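Local coordinates for protein 23S rRNA-specific endonuclease VapC20 (Mycobacterium tuberculosis H37Rv, PDB 5WZF) that cleaves 23S rRNA in the sarcin-ricin loop of ribosomes as the magnesium-dependent endoribonuclease toxin of a type II toxin-antitoxin system, at residues V47-H52 / T80-E85; T19-A24 / N125-D130. All blocks are in the same frame, centred on the assembly; numbering follows the deposited sequence.

From the N terminus the chain runs through strand 14-17, which is central in the parallel sheet, straight into helix 19-25, nearly all of which forms one half of contact 2. The chain then builds contact 1, where strand 46-50 and strand 82-85 join at one margin of the sheet and enclose a loop that is largely helical. Only after helix 109-121 does 125-130 return to 19-24, completing contact 2 and closing a much longer loop, within which contact 1 lies whole. The two meet where the indole of Trp22 reaches Thr49, with NE1 3.1 Å from OG1, a probable hydrogen bond joining helix 19-25 to the sheet.

Contact 1 (V47-H52 / T80-E85); sequences VMTSNH and TVVRVE
Strands 47-50 and 82-85 run parallel, their axes at 30° and 4.5 Å apart at closest approach, and the backbone bonds zigzag: Arg83 N gives to Val47 O, Thr49 N to Arg83 O, Glu85 N to Thr49 O and Asn51 N to Glu85 O. On one face Thr49 CG2 packs against two valines, 4.0 Å from Val82 CG1 and 4.1 Å from Val84 CG2. Its OG1, anti to the backbone N (chi1 -167°), binds Val17 O on the next strand. Val47 CG1 meets Val82 CG2 on this face at 4.2 Å. The other face carries Met48, Arg83, Ser50 and Glu85; there Met48 CG rests 3.5 Å from Arg83 O, while Glu85 OE2 forms a salt bridge with Lys120 NZ. Ser50 OG caps helix 51-63 at Val53 N, and Asn51 ND2 bonds an acidic side chain of another protein chain. Pairing of this kind, an edge strand hydrogen-bonded in parallel beside its neighbour across a helical connection, is characteristic of the parallel alpha/beta sheet of the PIN domain.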
loop_
_atom_site.group_PDB
_atom_site.type_symbol
_atom_site.label_atom_id
_atom_site.label_comp_id
_atom_site.label_asym_id
_atom_site.label_seq_id
_atom_site.Cartn_x
_atom_site.Cartn_y
_atom_site.Cartn_z
ATOM N N VAL B 47 -8.747 6.776 18.536
ATOM C CA VAL B 47 -7.742 6.947 17.494
ATOM C C VAL B 47 -7.688 5.740 16.561
ATOM O O VAL B 47 -7.393 4.623 16.983
ATOM C CB VAL B 47 -6.351 7.185 18.107
ATOM C CG1 VAL B 47 -5.305 7.339 17.021
ATOM C CG2 VAL B 47 -6.382 8.417 18.995
ATOM N N MET B 48 -7.970 5.977 15.285
ATOM C CA MET B 48 -8.059 4.897 14.312
ATOM C C MET B 48 -7.073 5.089 13.165
ATOM O O MET B 48 -6.729 6.213 12.815
ATOM C CB MET B 48 -9.485 4.804 13.768
ATOM C CG MET B 48 -9.762 3.581 12.915
ATOM S SD MET B 48 -11.492 3.525 12.414
ATOM C CE MET B 48 -12.308 3.614 14.007
ATOM N N THR B 49 -6.617 3.981 12.593
ATOM C CA THR B 49 -5.845 4.014 11.360
ATOM C C THR B 49 -6.183 2.742 10.582
ATOM O O THR B 49 -7.132 2.045 10.937
ATOM C CB THR B 49 -4.325 4.138 11.626
ATOM O OG1 THR B 49 -3.646 4.465 10.404
ATOM C CG2 THR B 49 -3.747 2.854 12.221
ATOM N N SER B 50 -5.443 2.444 9.519
ATOM C CA SER B 50 -5.748 1.256 8.720
ATOM C C SER B 50 -4.512 0.417 8.432
ATOM O O SER B 50 -3.384 0.881 8.587
ATOM C CB SER B 50 -6.411 1.645 7.398
ATOM O OG SER B 50 -5.448 2.101 6.461
ATOM N N ASN B 51 -4.737 -0.819 7.994
ATOM C CA ASN B 51 -3.637 -1.700 7.622
ATOM C C ASN B 51 -2.857 -1.127 6.443
ATOM O O ASN B 51 -1.631 -1.201 6.412
ATOM C CB ASN B 51 -4.154 -3.108 7.302
ATOM C CG ASN B 51 -5.196 -3.117 6.198
ATOM O OD1 ASN B 51 -6.053 -2.236 6.126
ATOM N ND2 ASN B 51 -5.125 -4.119 5.327
ATOM N N HIS B 52 -3.562 -0.527 5.484
ATOM C CA HIS B 52 -2.890 0.055 4.328
ATOM C C HIS B 52 -2.005 1.228 4.740
ATOM O O HIS B 52 -0.891 1.383 4.233
ATOM C CB HIS B 52 -3.906 0.502 3.270
ATOM C CG HIS B 52 -4.556 -0.631 2.539
ATOM N ND1 HIS B 52 -3.894 -1.386 1.596
ATOM C CD2 HIS B 52 -5.812 -1.133 2.606
ATOM C CE1 HIS B 52 -4.711 -2.306 1.116
ATOM N NE2 HIS B 52 -5.881 -2.175 1.714
ATOM N N THR B 80 -3.041 -1.395 22.036
ATOM C CA THR B 80 -4.361 -1.598 22.618
ATOM C C THR B 80 -5.123 -0.278 22.625
ATOM O O THR B 80 -6.295 -0.222 22.996
ATOM C CB THR B 80 -4.276 -2.143 24.055
ATOM O OG1 THR B 80 -3.525 -1.228 24.861
ATOM C CG2 THR B 80 -3.601 -3.511 24.079
ATOM N N VAL B 81 -4.439 0.782 22.206
ATOM C CA VAL B 81 -4.991 2.132 22.245
ATOM C C VAL B 81 -5.408 2.615 20.857
ATOM O O VAL B 81 -6.481 3.196 20.682
ATOM C CB VAL B 81 -3.973 3.120 22.851
ATOM C CG1 VAL B 81 -4.425 4.549 22.649
ATOM C CG2 VAL B 81 -3.776 2.826 24.326
ATOM N N VAL B 82 -4.560 2.366 19.869
ATOM C CA VAL B 82 -4.877 2.728 18.495
ATOM C C VAL B 82 -5.655 1.603 17.822
ATOM O O VAL B 82 -5.216 0.454 17.818
ATOM C CB VAL B 82 -3.607 3.036 17.683
ATOM C CG1 VAL B 82 -3.964 3.323 16.230
ATOM C CG2 VAL B 82 -2.854 4.205 18.300
ATOM N N ARG B 83 -6.816 1.938 17.270
ATOM C CA ARG B 83 -7.631 0.969 16.551
ATOM C C ARG B 83 -7.140 0.839 15.116
ATOM O O ARG B 83 -7.111 1.817 14.370
ATOM C CB ARG B 83 -9.102 1.381 16.574
ATOM C CG ARG B 83 -9.604 1.782 17.951
ATOM C CD ARG B 83 -11.108 1.996 17.956
ATOM N NE ARG B 83 -11.579 2.502 19.242
ATOM C CZ ARG B 83 -12.859 2.601 19.584
ATOM N NH1 ARG B 83 -13.194 3.075 20.776
ATOM N NH2 ARG B 83 -13.806 2.221 18.736
ATOM N N VAL B 84 -6.745 -0.368 14.732
ATOM C CA VAL B 84 -6.231 -0.591 13.390
ATOM C C VAL B 84 -7.248 -1.358 12.551
ATOM O O VAL B 84 -7.453 -2.559 12.737
ATOM C CB VAL B 84 -4.900 -1.354 13.411
ATOM C CG1 VAL B 84 -4.367 -1.513 11.996
ATOM C CG2 VAL B 84 -3.889 -0.632 14.291
ATOM N N GLU B 85 -7.890 -0.647 11.633
ATOM C CA GLU B 85 -8.919 -1.231 10.783
ATOM C C GLU B 85 -8.309 -1.982 9.604
ATOM O O GLU B 85 -7.545 -1.407 8.829
ATOM C CB GLU B 85 -9.861 -0.135 10.274
ATOM C CG GLU B 85 -10.899 -0.604 9.266
ATOM C CD GLU B 85 -12.094 -1.272 9.919
ATOM O OE1 GLU B 85 -12.183 -1.246 11.166
ATOM O OE2 GLU B 85 -12.949 -1.814 9.184
HETATM O O HOH W 1 -8.247 4.905 20.576
#

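Contact 2 (T19-A24 / N125-D130); sequences TSFWAA and NAYAFD
Phe21 and Tyr127 meet with their side chains side by side and pointing the same way, Tyr127 CD2 and CB lying over one face of the Phe21 ring. Tyr127 CD2 stands 3.4 Å from Phe21 CZ, offset toward the rim, and Tyr127 CB makes a CH-pi contact 4.0 Å from the ring centroid. The two ring planes are inclined at 47°, neither stacked nor perpendicular. Phe129 completes an aromatic cluster: its ring is turned only 25° from that of Phe21 but slid aside, so that CZ meets Phe21 CD1 at 3.8 Å with little overlap. The CE2 corner of Phe129 also touches Ala24 CB at 3.9 Å, and Ser20 O lies in the plane of its ring, 3.6 Å from CD2.

Beside the cluster is the one hydrogen bond between the segments. Phe129 N gives its proton to Ser20 OG at 2.9 Å, almost straight; OG is set between the backbone N and the carbonyl carbon (chi1 54°), which brings it toward the turn after strand 125-127.

Around the cluster, helix 33-41 packs on Phe21 through Ala36, Leu39 and Trp40, and Tyr127 OH bonds Leu39 O. The backbone of Tyr127 bonds Phe16 on the neighbouring strand 14-17 and Asp18 just beyond it.

Ser20 OG thus has two partners, for it also bonds OD2 of Asp18, a predicted magnesium ligand. The hydroxyl, already accepting from Phe129 N, is probably the donor to Asp18 OD2, which would help orient that carboxylate, consistent with its predicted role in binding magnesium.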
loop_
_atom_site.group_PDB
_atom_site.type_symbol
_atom_site.label_atom_id
_atom_site.label_comp_id
_atom_site.label_asym_id
_atom_site.label_seq_id
_atom_site.Cartn_x
_atom_site.Cartn_y
_atom_site.Cartn_z
ATOM N N THR B 19 -0.742 8.210 6.963
ATOM C CA THR B 19 0.696 8.021 6.805
ATOM C C THR B 19 1.510 9.296 6.996
ATOM O O THR B 19 2.571 9.274 7.622
ATOM C CB THR B 19 0.997 7.454 5.410
ATOM O OG1 THR B 19 0.213 6.274 5.212
ATOM C CG2 THR B 19 2.482 7.131 5.243
ATOM N N SER B 20 1.017 10.406 6.456
ATOM C CA SER B 20 1.749 11.665 6.551
ATOM C C SER B 20 1.971 12.050 8.010
ATOM O O SER B 20 3.010 12.614 8.358
ATOM C CB SER B 20 1.011 12.781 5.803
ATOM O OG SER B 20 -0.328 12.898 6.244
ATOM N N PHE B 21 1.010 11.721 8.867
ATOM C CA PHE B 21 1.149 12.031 10.285
ATOM C C PHE B 21 2.057 11.027 10.996
ATOM O O PHE B 21 2.942 11.427 11.754
ATOM C CB PHE B 21 -0.212 12.078 10.984
ATOM C CG PHE B 21 -0.122 12.469 12.436
ATOM C CD1 PHE B 21 -0.165 13.803 12.810
ATOM C CD2 PHE B 21 0.035 11.505 13.420
ATOM C CE1 PHE B 21 -0.064 14.166 14.139
ATOM C CE2 PHE B 21 0.141 11.863 14.749
ATOM C CZ PHE B 21 0.089 13.195 15.109
ATOM N N TRP B 22 1.832 9.736 10.764
ATOM C CA TRP B 22 2.656 8.704 11.389
ATOM C C TRP B 22 4.133 8.913 11.071
ATOM O O TRP B 22 4.997 8.760 11.936
ATOM C CB TRP B 22 2.251 7.301 10.925
ATOM C CG TRP B 22 0.959 6.736 11.451
ATOM C CD1 TRP B 22 -0.012 6.128 10.711
ATOM C CD2 TRP B 22 0.520 6.672 12.815
ATOM N NE1 TRP B 22 -1.036 5.706 11.520
ATOM C CE2 TRP B 22 -0.735 6.026 12.820
ATOM C CE3 TRP B 22 1.055 7.107 14.032
ATOM C CZ2 TRP B 22 -1.461 5.806 13.988
ATOM C CZ3 TRP B 22 0.331 6.890 15.192
ATOM C CH2 TRP B 22 -0.912 6.243 15.160
ATOM N N ALA B 23 4.412 9.247 9.814
ATOM C CA ALA B 23 5.781 9.451 9.353
ATOM C C ALA B 23 6.427 10.643 10.043
ATOM O O ALA B 23 7.610 10.607 10.375
ATOM C CB ALA B 23 5.812 9.637 7.849
ATOM N N ALA B 24 5.651 11.701 10.247
ATOM C CA ALA B 24 6.152 12.874 10.952
ATOM C C ALA B 24 6.387 12.565 12.428
ATOM O O ALA B 24 7.345 13.045 13.025
ATOM C CB ALA B 24 5.186 14.043 10.805
ATOM N N ASN B 125 -12.623 13.931 11.153
ATOM C CA ASN B 125 -11.302 14.478 11.454
ATOM C C ASN B 125 -10.169 13.509 11.139
ATOM O O ASN B 125 -10.191 12.350 11.553
ATOM C CB ASN B 125 -11.222 14.888 12.921
ATOM C CG ASN B 125 -12.138 16.048 13.247
ATOM O OD1 ASN B 125 -12.358 16.931 12.419
ATOM N ND2 ASN B 125 -12.682 16.049 14.457
ATOM N N ALA B 126 -9.171 13.996 10.414
ATOM C CA ALA B 126 -8.004 13.185 10.112
ATOM C C ALA B 126 -6.731 13.830 10.637
ATOM O O ALA B 126 -6.545 15.041 10.518
ATOM C CB ALA B 126 -7.893 12.953 8.611
ATOM N N TYR B 127 -5.856 13.024 11.227
ATOM C CA TYR B 127 -4.500 13.487 11.486
ATOM C C TYR B 127 -3.698 13.245 10.217
ATOM O O TYR B 127 -3.313 12.119 9.913
ATOM C CB TYR B 127 -3.873 12.782 12.687
ATOM C CG TYR B 127 -4.109 13.509 13.994
ATOM C CD1 TYR B 127 -5.138 14.430 14.117
ATOM C CD2 TYR B 127 -3.292 13.291 15.093
ATOM C CE1 TYR B 127 -5.358 15.102 15.300
ATOM C CE2 TYR B 127 -3.500 13.964 16.286
ATOM C CZ TYR B 127 -4.537 14.868 16.382
ATOM O OH TYR B 127 -4.757 15.543 17.558
ATOM N N ALA B 128 -3.486 14.313 9.460
ATOM C CA ALA B 128 -2.843 14.222 8.165
ATOM C C ALA B 128 -2.321 15.583 7.772
ATOM O O ALA B 128 -2.798 16.601 8.264
ATOM C CB ALA B 128 -3.816 13.710 7.110
ATOM N N PHE B 129 -1.343 15.588 6.878
ATOM C CA PHE B 129 -0.817 16.820 6.327
ATOM C C PHE B 129 -0.967 16.754 4.805
ATOM O O PHE B 129 -1.458 15.756 4.277
ATOM C CB PHE B 129 0.645 17.017 6.741
ATOM C CG PHE B 129 0.879 16.945 8.235
ATOM C CD1 PHE B 129 0.455 17.968 9.072
ATOM C CD2 PHE B 129 1.544 15.863 8.795
ATOM C CE1 PHE B 129 0.675 17.903 10.441
ATOM C CE2 PHE B 129 1.770 15.793 10.160
ATOM C CZ PHE B 129 1.337 16.812 10.985
ATOM N N ASP B 130 -0.580 17.828 4.120
ATOM C CA ASP B 130 -0.490 17.871 2.650
ATOM C C ASP B 130 -1.830 17.933 1.890
ATOM O O ASP B 130 -1.841 17.949 0.658
ATOM C CB ASP B 130 0.330 16.678 2.143
ATOM C CG ASP B 130 1.699 16.601 2.792
ATOM O OD1 ASP B 130 2.287 17.668 3.074
ATOM O OD2 ASP B 130 2.186 15.475 3.027
#